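Polysaccharide deacetylase-like protein (Bacillus anthracis, PDB 4V33) probably removes acetyl groups from polysaccharides as a zinc-binding hydrolase, and is required for osmotic stability and cell shape maintenance in this bacterium. Local coordinates at residues A[146-151]-A[341-346]; A[172-177]-A[353-358]; A[228-233]-A[257-262]. All coordinates share one frame; numbering follows the deposited sequence. Where two conformers were deposited one is given.

Contact 1 (A[146-151]-A[341-346]); sequences VLMYHA and MKRVRI. With ACT (acetate ion), chain C.
Met148 O takes the backbone N-H of Ile346 at 3.2 Å, nearly straight (173°), and lies 2.8 Å from a water that also reaches His150 ND1. Two further ladder bonds, Val344 N to Val146 O and Met148 N to Val344 O, set the strands in parallel register. Met148 carries the side-chain contact. Its SD lies 3.4 Å above the plane of the Arg343 guanidinium, offset toward the rim, and the bend at the end of the chain (chi3 57°) puts CE 3.4 Å above the centre of the Arg345 guanidinium. Arg343 is fixed elsewhere by a salt bridge to Asp205 and a bond to Thr203, so the thioether packs on an already anchored cation. Near Leu147, Ile346 turns CG1 over a face of the Tyr149 ring in a CH-pi contact, while its CD1 meets Leu147 CD2 at 3.7 Å. His150 NE2 donates to an acetate oxygen at 2.9 Å, close to the ring plane; its nearest side-chain atom is about 4 Å from the zinc ion held by Asp206, His264 and His268. The barrel's first and last strands pair here, as in the distorted beta/alpha barrel of NodB-type polysaccharide deacetylases.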
loop_
_atom_site.group_PDB
_atom_site.type_symbol
_atom_site.label_atom_id
_atom_site.label_comp_id
_atom_site.label_asym_id
_atom_site.label_seq_id
_atom_site.Cartn_x
_atom_site.Cartn_y
_atom_site.Cartn_z
ATOM N N VAL A 146 1.367 -4.082 6.149
ATOM C CA VAL A 146 0.056 -4.626 5.840
ATOM C C VAL A 146 -0.436 -5.311 7.113
ATOM O O VAL A 146 0.014 -6.403 7.458
ATOM C CB VAL A 146 0.122 -5.613 4.661
ATOM C CG1 VAL A 146 -1.270 -6.156 4.336
ATOM C CG2 VAL A 146 0.738 -4.924 3.439
ATOM N N LEU A 147 -1.326 -4.632 7.832
ATOM C CA LEU A 147 -1.821 -5.134 9.119
ATOM C C LEU A 147 -2.810 -6.269 8.937
ATOM O O LEU A 147 -3.642 -6.241 8.026
ATOM C CB LEU A 147 -2.518 -4.010 9.876
ATOM C CG LEU A 147 -1.629 -2.840 10.307
ATOM C CD1 LEU A 147 -2.474 -1.633 10.722
ATOM C CD2 LEU A 147 -0.761 -3.288 11.478
ATOM N N MET A 148 -2.731 -7.261 9.823
ATOM C CA MET A 148 -3.658 -8.382 9.806
ATOM C C MET A 148 -4.456 -8.460 11.109
ATOM O O MET A 148 -3.891 -8.729 12.181
ATOM C CB MET A 148 -2.912 -9.692 9.598
ATOM C CG MET A 148 -3.830 -10.918 9.659
ATOM S SD MET A 148 -2.972 -12.464 9.373
ATOM C CE MET A 148 -1.725 -12.375 10.654
ATOM N N TYR A 149 -5.756 -8.197 10.996
ATOM C CA TYR A 149 -6.712 -8.403 12.079
ATOM C C TYR A 149 -7.608 -9.591 11.783
ATOM O O TYR A 149 -7.714 -10.031 10.633
ATOM C CB TYR A 149 -7.600 -7.174 12.229
ATOM C CG TYR A 149 -6.905 -5.942 12.751
ATOM C CD1 TYR A 149 -6.782 -5.727 14.125
ATOM C CD2 TYR A 149 -6.393 -4.984 11.891
ATOM C CE1 TYR A 149 -6.169 -4.609 14.623
ATOM C CE2 TYR A 149 -5.765 -3.850 12.381
ATOM C CZ TYR A 149 -5.664 -3.660 13.743
ATOM O OH TYR A 149 -5.044 -2.530 14.214
ATOM N N HIS A 150 -8.242 -10.125 12.825
ATOM C CA HIS A 150 -9.264 -11.148 12.676
ATOM C C HIS A 150 -10.576 -10.679 13.297
ATOM O O HIS A 150 -11.346 -9.979 12.643
ATOM C CB HIS A 150 -8.791 -12.473 13.268
ATOM C CG HIS A 150 -7.804 -13.183 12.400
ATOM N ND1 HIS A 150 -6.480 -12.805 12.311
ATOM C CD2 HIS A 150 -7.960 -14.219 11.542
ATOM C CE1 HIS A 150 -5.857 -13.601 11.456
ATOM N NE2 HIS A 150 -6.734 -14.457 10.967
ATOM N N ALA A 151 -10.829 -11.049 14.550
ATOM C CA ALA A 151 -12.051 -10.632 15.230
ATOM C C ALA A 151 -11.855 -9.262 15.873
ATOM O O ALA A 151 -10.803 -8.986 16.451
ATOM C CB ALA A 151 -12.438 -11.651 16.285
ATOM N N MET A 341 3.034 -11.515 -0.157
ATOM C CA MET A 341 3.171 -10.300 0.640
ATOM C C MET A 341 3.109 -10.563 2.148
ATOM O O MET A 341 2.138 -11.129 2.649
ATOM C CB MET A 341 2.085 -9.300 0.217
ATOM C CG MET A 341 2.245 -7.885 0.735
ATOM S SD MET A 341 1.145 -6.741 -0.143
ATOM C CE MET A 341 1.889 -6.722 -1.772
ATOM N N LYS A 342 4.146 -10.127 2.860
ATOM C CA LYS A 342 4.201 -10.259 4.315
ATOM C C LYS A 342 3.147 -9.393 4.988
ATOM O O LYS A 342 2.692 -8.392 4.423
ATOM C CB LYS A 342 5.562 -9.809 4.839
ATOM C CG LYS A 342 6.749 -10.664 4.445
ATOM C CD LYS A 342 8.024 -9.924 4.841
ATOM C CE LYS A 342 9.274 -10.712 4.521
ATOM N NZ LYS A 342 10.487 -9.907 4.839
ATOM N N ARG A 343 2.790 -9.764 6.214
ATOM C CA ARG A 343 1.858 -8.977 7.010
ATOM C C ARG A 343 2.313 -8.816 8.455
ATOM O O ARG A 343 3.088 -9.618 8.981
ATOM C CB ARG A 343 0.445 -9.570 6.959
ATOM C CG ARG A 343 -0.202 -9.463 5.577
ATOM C CD ARG A 343 -1.696 -9.670 5.658
ATOM N NE ARG A 343 -2.048 -11.088 5.768
ATOM C CZ ARG A 343 -3.287 -11.518 5.962
ATOM N NH1 ARG A 343 -4.280 -10.637 6.096
ATOM N NH2 ARG A 343 -3.537 -12.826 6.016
ATOM N N VAL A 344 1.814 -7.757 9.082
ATOM C CA VAL A 344 2.069 -7.500 10.497
ATOM C C VAL A 344 0.864 -7.977 11.310
ATOM O O VAL A 344 -0.239 -7.441 11.178
ATOM C CB VAL A 344 2.316 -5.991 10.738
ATOM C CG1 VAL A 344 2.530 -5.719 12.228
ATOM C CG2 VAL A 344 3.517 -5.503 9.914
ATOM N N ARG A 345 1.071 -8.990 12.145
ATOM C CA ARG A 345 -0.003 -9.561 12.950
ATOM C C ARG A 345 -0.293 -8.694 14.173
ATOM O O ARG A 345 0.620 -8.350 14.916
ATOM C CB ARG A 345 0.392 -10.966 13.401
ATOM C CG ARG A 345 -0.614 -11.630 14.318
ATOM C CD ARG A 345 -0.155 -13.038 14.728
ATOM N NE ARG A 345 -0.141 -13.986 13.616
ATOM C CZ ARG A 345 -1.209 -14.655 13.193
ATOM N NH1 ARG A 345 -2.391 -14.460 13.764
ATOM N NH2 ARG A 345 -1.097 -15.510 12.178
ATOM N N ILE A 346 -1.557 -8.323 14.353
ATOM C CA ILE A 346 -1.970 -7.676 15.594
ATOM C C ILE A 346 -2.596 -8.708 16.532
ATOM O O ILE A 346 -3.407 -9.534 16.110
ATOM C CB ILE A 346 -2.938 -6.503 15.346
ATOM C CG1 ILE A 346 -2.324 -5.502 14.355
ATOM C CG2 ILE A 346 -3.293 -5.826 16.672
ATOM C CD1 ILE A 346 -0.902 -5.062 14.697
HETATM C C ACT C . -5.688 -16.683 8.112
HETATM O O ACT C . -6.524 -15.795 8.431
HETATM O OXT ACT C . -5.973 -17.886 8.354
HETATM C CH3 ACT C . -4.391 -16.322 7.465
HETATM O O HOH W 1 3.414 -6.056 5.749
HETATM O O HOH W 2 -4.723 -11.010 13.575
#

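Contact 2 (A[172-177]-A[353-358]); sequences AQMKYL and EQFASS. With ACT (acetate ion), chain E.
Phe355 drives its ring into the helix 172-177, a knob set among Gln173, Met174, Tyr176 and Leu177. The tight part is a CH-pi contact: Gln173 CB sits over the centre of the Phe355 ring, 3.7 Å from the centroid and only 7° off the normal. CG of Phe355 is anti to the backbone N (chi1 176°), pointing at the neighbouring helix, and Phe355 CE2 comes within 3.3 Å of Gln173 O. Leu177 CD2 and Tyr176 CD1 meet the ring at its edge, Leu177 CD2 at 3.8 Å from Phe355 CE2. Close packing extends to Ala356, whose CB lies 3.4 Å from Tyr176 CZ. This is helix-to-helix packing on the outside of the barrel: the axes of segments 172-177 and 353-358 pass 10.2 Å apart, at -45°. The helices they belong to, 167-179 and the C-terminal 352-359, cover strand 146-149, whose Leu147 and Tyr149 also touch Phe355. Gln173 OE1 turns inward to bond Tyr149 OH, which satisfies a buried polar end. The looser side is at the phenol end of the partly exposed Tyr176. There its OH donates to an acetate oxygen at 2.7 Å, an ion held as well by Tyr182 and Lys198.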
loop_
_atom_site.group_PDB
_atom_site.type_symbol
_atom_site.label_atom_id
_atom_site.label_comp_id
_atom_site.label_asym_id
_atom_site.label_seq_id
_atom_site.Cartn_x
_atom_site.Cartn_y
_atom_site.Cartn_z
ATOM N N ALA A 172 -8.204 2.656 19.307
ATOM C CA ALA A 172 -6.990 3.340 19.747
ATOM C C ALA A 172 -5.887 3.185 18.703
ATOM O O ALA A 172 -5.114 4.118 18.468
ATOM C CB ALA A 172 -6.534 2.809 21.102
ATOM N N GLN A 173 -5.826 2.012 18.080
ATOM C CA GLN A 173 -4.843 1.743 17.030
ATOM C C GLN A 173 -5.125 2.573 15.781
ATOM O O GLN A 173 -4.213 3.187 15.208
ATOM C CB GLN A 173 -4.812 0.245 16.723
ATOM C CG GLN A 173 -4.218 -0.559 17.881
ATOM C CD GLN A 173 -4.621 -2.027 17.864
ATOM O OE1 GLN A 173 -5.054 -2.562 16.842
ATOM N NE2 GLN A 173 -4.475 -2.685 19.004
ATOM N N MET A 174 -6.387 2.617 15.372
ATOM C CA MET A 174 -6.761 3.436 14.224
ATOM C C MET A 174 -6.562 4.924 14.511
ATOM O O MET A 174 -6.164 5.689 13.628
ATOM C CB MET A 174 -8.194 3.146 13.794
ATOM C CG MET A 174 -8.415 1.720 13.316
ATOM S SD MET A 174 -7.451 1.238 11.847
ATOM C CE MET A 174 -6.108 0.316 12.594
ATOM N N LYS A 175 -6.817 5.333 15.750
ATOM C CA LYS A 175 -6.605 6.727 16.128
ATOM C C LYS A 175 -5.123 7.071 16.036
ATOM O O LYS A 175 -4.760 8.199 15.674
ATOM C CB LYS A 175 -7.130 6.998 17.544
ATOM C CG LYS A 175 -7.013 8.451 17.977
ATOM C CD LYS A 175 -7.634 8.663 19.345
ATOM C CE LYS A 175 -7.684 10.142 19.729
ATOM N NZ LYS A 175 -6.336 10.722 19.978
ATOM N N TYR A 176 -4.266 6.106 16.360
ATOM C CA TYR A 176 -2.830 6.315 16.193
ATOM C C TYR A 176 -2.499 6.602 14.724
ATOM O O TYR A 176 -1.725 7.514 14.425
ATOM C CB TYR A 176 -2.012 5.130 16.731
ATOM C CG TYR A 176 -0.519 5.352 16.590
ATOM C CD1 TYR A 176 0.143 4.982 15.430
ATOM C CD2 TYR A 176 0.215 5.959 17.600
ATOM C CE1 TYR A 176 1.502 5.207 15.274
ATOM C CE2 TYR A 176 1.579 6.185 17.453
ATOM C CZ TYR A 176 2.211 5.799 16.287
ATOM O OH TYR A 176 3.565 6.022 16.128
ATOM N N LEU A 177 -3.089 5.837 13.813
ATOM C CA LEU A 177 -2.871 6.077 12.389
ATOM C C LEU A 177 -3.348 7.480 11.998
ATOM O O LEU A 177 -2.668 8.210 11.254
ATOM C CB LEU A 177 -3.584 5.011 11.555
ATOM C CG LEU A 177 -3.128 3.576 11.803
ATOM C CD1 LEU A 177 -3.844 2.627 10.846
ATOM C CD2 LEU A 177 -1.622 3.470 11.628
ATOM N N GLU A 353 1.628 1.146 21.803
ATOM C CA GLU A 353 3.073 1.264 21.669
ATOM C C GLU A 353 3.648 0.121 20.818
ATOM O O GLU A 353 4.491 0.340 19.951
ATOM C CB GLU A 353 3.730 1.284 23.051
ATOM C CG GLU A 353 3.405 2.530 23.895
ATOM C CD GLU A 353 1.988 2.554 24.485
ATOM O OE1 GLU A 353 1.352 1.491 24.700
ATOM O OE2 GLU A 353 1.516 3.682 24.773
ATOM N N GLN A 354 3.193 -1.101 21.073
ATOM C CA GLN A 354 3.646 -2.244 20.284
ATOM C C GLN A 354 3.178 -2.131 18.836
ATOM O O GLN A 354 3.920 -2.445 17.897
ATOM C CB GLN A 354 3.155 -3.546 20.915
ATOM C CG GLN A 354 3.902 -3.912 22.176
ATOM C CD GLN A 354 3.283 -5.086 22.903
ATOM O OE1 GLN A 354 2.057 -5.226 22.960
ATOM N NE2 GLN A 354 4.130 -5.938 23.480
ATOM N N PHE A 355 1.937 -1.687 18.669
ATOM C CA PHE A 355 1.358 -1.428 17.352
ATOM C C PHE A 355 2.237 -0.436 16.589
ATOM O O PHE A 355 2.674 -0.703 15.453
ATOM C CB PHE A 355 -0.061 -0.860 17.556
ATOM C CG PHE A 355 -0.764 -0.437 16.285
ATOM C CD1 PHE A 355 -1.416 -1.374 15.489
ATOM C CD2 PHE A 355 -0.816 0.904 15.919
ATOM C CE1 PHE A 355 -2.088 -0.971 14.333
ATOM C CE2 PHE A 355 -1.486 1.302 14.770
ATOM C CZ PHE A 355 -2.115 0.360 13.980
ATOM N N ALA A 356 2.517 0.698 17.219
ATOM C CA ALA A 356 3.349 1.733 16.618
ATOM C C ALA A 356 4.734 1.215 16.226
ATOM O O ALA A 356 5.214 1.486 15.135
ATOM C CB ALA A 356 3.480 2.913 17.574
ATOM N N SER A 357 5.380 0.465 17.113
ATOM C CA SER A 357 6.712 -0.057 16.816
ATOM C C SER A 357 6.721 -0.987 15.608
ATOM O O SER A 357 7.709 -1.044 14.869
ATOM C CB SER A 357 7.277 -0.796 18.025
ATOM O OG SER A 357 7.578 0.122 19.047
ATOM N N SER A 358 5.620 -1.708 15.416
ATOM C CA SER A 358 5.528 -2.738 14.379
ATOM C C SER A 358 5.267 -2.149 12.997
ATOM O O SER A 358 5.455 -2.840 11.989
ATOM C CB SER A 358 4.435 -3.756 14.724
ATOM O OG SER A 358 3.136 -3.239 14.462
HETATM C C ACT E . 5.037 7.246 13.198
HETATM O O ACT E . 4.337 6.260 13.508
HETATM O OXT ACT E . 5.280 7.373 11.981
HETATM C CH3 ACT E . 5.554 8.211 14.225
#

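Contact 3 (A[228-233]-A[257-262]); sequences PVATEY and GIFSMQ
Glu232 and Met261 lie side by side and point the same way, Met261 SD resting 3.6 Å from Glu232 CG. Met261 folds back at chi2 (70°) and chi3, which carries SD and CE against the aliphatic part of the glutamate. Phe259 shares this face of the sheet, its ring edge turned to the backbone carbon of Thr231 and its CE2 3.9 Å from Ala230 CB. On the face bearing Thr231, Tyr233, Ser260 and Gln262 the side chains meet at a slant. Within segment 228-233, Thr231 CG2 stands 3.9 Å above the centre of the Tyr233 ring; across the strands it meets Gln262 CG, and the Gln262 amide is turned 86° from the Tyr233 ring. The two strands are the ends of a beta-alpha-beta crossover, with helix 247-255 between them covering Met261 and Phe259. Four N-H...O bonds join them in parallel, the Ser260 N to Ala230 O link among the shortest at 2.8 Å and nearly straight (173°). Gly257 makes the turn from helix to strand with positive phi, where a CB would jam against the preceding carbonyl. Ser260 OG is gripped three ways: Gln262 NE2 donates to it at 2.8 Å, a water shared with Thr231 OG1 donates at 2.9 Å, and Glu188 also bonds it. Gln262 OE1 accepts from the backbone N-H groups of Ile297 and Ala298, tying this strand to the start of strand 298-300. The side chain of Tyr233 comes within about 7 Å of the zinc ion.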
loop_
_atom_site.group_PDB
_atom_site.type_symbol
_atom_site.label_atom_id
_atom_site.label_comp_id
_atom_site.label_asym_id
_atom_site.label_seq_id
_atom_site.Cartn_x
_atom_site.Cartn_y
_atom_site.Cartn_z
ATOM N N PRO A 228 -10.432 6.867 6.067
ATOM C CA PRO A 228 -9.982 5.489 6.250
ATOM C C PRO A 228 -10.568 4.541 5.221
ATOM O O PRO A 228 -11.707 4.708 4.777
ATOM C CB PRO A 228 -10.516 5.133 7.639
ATOM C CG PRO A 228 -11.768 5.978 7.763
ATOM C CD PRO A 228 -11.432 7.274 7.073
ATOM N N VAL A 229 -9.756 3.561 4.839
ATOM C CA VAL A 229 -10.212 2.427 4.042
ATOM C C VAL A 229 -9.579 1.161 4.602
ATOM O O VAL A 229 -8.607 1.225 5.358
ATOM C CB VAL A 229 -9.852 2.568 2.545
ATOM C CG1 VAL A 229 -10.620 3.725 1.912
ATOM C CG2 VAL A 229 -8.354 2.738 2.369
ATOM N N ALA A 230 -10.133 0.006 4.244
ATOM C CA ALA A 230 -9.595 -1.262 4.707
ATOM C C ALA A 230 -10.019 -2.385 3.782
ATOM O O ALA A 230 -10.962 -2.232 3.004
ATOM C CB ALA A 230 -10.076 -1.562 6.144
ATOM N N THR A 231 -9.313 -3.507 3.876
ATOM C CA THR A 231 -9.610 -4.693 3.070
ATOM C C THR A 231 -10.187 -5.788 3.962
ATOM O O THR A 231 -9.648 -6.077 5.028
ATOM C CB THR A 231 -8.330 -5.232 2.416
ATOM O OG1 THR A 231 -7.797 -4.236 1.530
ATOM C CG2 THR A 231 -8.607 -6.510 1.630
ATOM N N GLU A 232 -11.291 -6.387 3.522
ATOM C CA GLU A 232 -11.862 -7.537 4.204
ATOM C C GLU A 232 -11.656 -8.730 3.293
ATOM O O GLU A 232 -12.080 -8.700 2.140
ATOM C CB GLU A 232 -13.361 -7.331 4.427
ATOM C CG GLU A 232 -14.069 -8.552 5.025
ATOM C CD GLU A 232 -13.693 -8.762 6.472
ATOM O OE1 GLU A 232 -13.985 -7.849 7.282
ATOM O OE2 GLU A 232 -13.092 -9.814 6.793
ATOM N N TYR A 233 -10.994 -9.766 3.795
ATOM C CA TYR A 233 -10.838 -10.992 3.027
ATOM C C TYR A 233 -11.922 -11.971 3.467
ATOM O O TYR A 233 -11.839 -12.568 4.533
ATOM C CB TYR A 233 -9.468 -11.600 3.274
ATOM C CG TYR A 233 -8.258 -10.822 2.780
ATOM C CD1 TYR A 233 -7.963 -10.734 1.423
ATOM C CD2 TYR A 233 -7.373 -10.239 3.686
ATOM C CE1 TYR A 233 -6.825 -10.063 0.974
ATOM C CE2 TYR A 233 -6.235 -9.573 3.254
ATOM C CZ TYR A 233 -5.963 -9.505 1.902
ATOM O OH TYR A 233 -4.829 -8.863 1.475
ATOM N N GLY A 257 -17.652 3.390 0.846
ATOM C CA GLY A 257 -16.356 3.755 0.310
ATOM C C GLY A 257 -15.204 3.333 1.204
ATOM O O GLY A 257 -14.042 3.534 0.858
ATOM N N ILE A 258 -15.518 2.745 2.355
ATOM C CA ILE A 258 -14.479 2.368 3.308
ATOM C C ILE A 258 -13.865 1.005 2.991
ATOM O O ILE A 258 -12.652 0.843 3.032
ATOM C CB ILE A 258 -14.990 2.422 4.777
ATOM C CG1 ILE A 258 -15.361 3.865 5.144
ATOM C CG2 ILE A 258 -13.933 1.894 5.748
ATOM C CD1 ILE A 258 -15.993 4.005 6.525
ATOM N N PHE A 259 -14.691 0.018 2.663
ATOM C CA PHE A 259 -14.158 -1.322 2.487
ATOM C C PHE A 259 -13.942 -1.768 1.053
ATOM O O PHE A 259 -14.756 -1.510 0.168
ATOM C CB PHE A 259 -15.018 -2.352 3.220
ATOM C CG PHE A 259 -14.668 -2.492 4.667
ATOM C CD1 PHE A 259 -15.237 -1.655 5.608
ATOM C CD2 PHE A 259 -13.750 -3.448 5.087
ATOM C CE1 PHE A 259 -14.904 -1.763 6.950
ATOM C CE2 PHE A 259 -13.410 -3.561 6.427
ATOM C CZ PHE A 259 -13.999 -2.717 7.360
ATOM N N SER A 260 -12.816 -2.444 0.864
ATOM C CA SER A 260 -12.556 -3.217 -0.340
ATOM C C SER A 260 -12.776 -4.679 0.045
ATOM O O SER A 260 -12.110 -5.195 0.940
ATOM C CB SER A 260 -11.113 -3.011 -0.776
ATOM O OG SER A 260 -10.794 -3.819 -1.893
ATOM N N MET A 261 -13.719 -5.340 -0.620
ATOM C CA MET A 261 -14.102 -6.699 -0.245
ATOM C C MET A 261 -13.393 -7.682 -1.162
ATOM O O MET A 261 -13.643 -7.721 -2.366
ATOM C CB MET A 261 -15.622 -6.861 -0.342
ATOM C CG MET A 261 -16.176 -8.154 0.249
ATOM S SD MET A 261 -16.077 -8.214 2.057
ATOM C CE MET A 261 -16.502 -6.538 2.407
ATOM N N GLN A 262 -12.482 -8.453 -0.586
ATOM C CA GLN A 262 -11.610 -9.322 -1.357
ATOM C C GLN A 262 -11.757 -10.759 -0.863
ATOM O O GLN A 262 -12.600 -11.037 -0.012
ATOM C CB GLN A 262 -10.165 -8.808 -1.265
ATOM C CG GLN A 262 -10.014 -7.351 -1.755
ATOM C CD GLN A 262 -10.373 -7.206 -3.228
ATOM O OE1 GLN A 262 -10.102 -8.101 -4.032
ATOM N NE2 GLN A 262 -10.997 -6.082 -3.586
HETATM O O HOH W 3 -7.970 -4.263 -1.282
#

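How the contacts relate
Contacts 1 and 3 are both parallel strand pairings of one sheet, their centres 14 Å apart, with strand 199-206 between strands 146-149 and 230-234. Contact 2 joins two helices on the outer side, buried but with a more exposed rim at Tyr176; strand 341-345 is followed in the chain by helix 352-359. Contact 1 packs a methionine on two guanidinium groups, with His150 at its zinc-ward end; contact 3 adds a polar serine-glutamine-water cluster to its backbone ladder; contact 2 is mainly aromatic and aliphatic. Tyr149 OH lies 2.6 Å from Gln173 OE1, a probable hydrogen bond between contacts 1 and 2, and Arg343 NH1 touches Tyr233 CE2 of contact 3 at 3.6 Å.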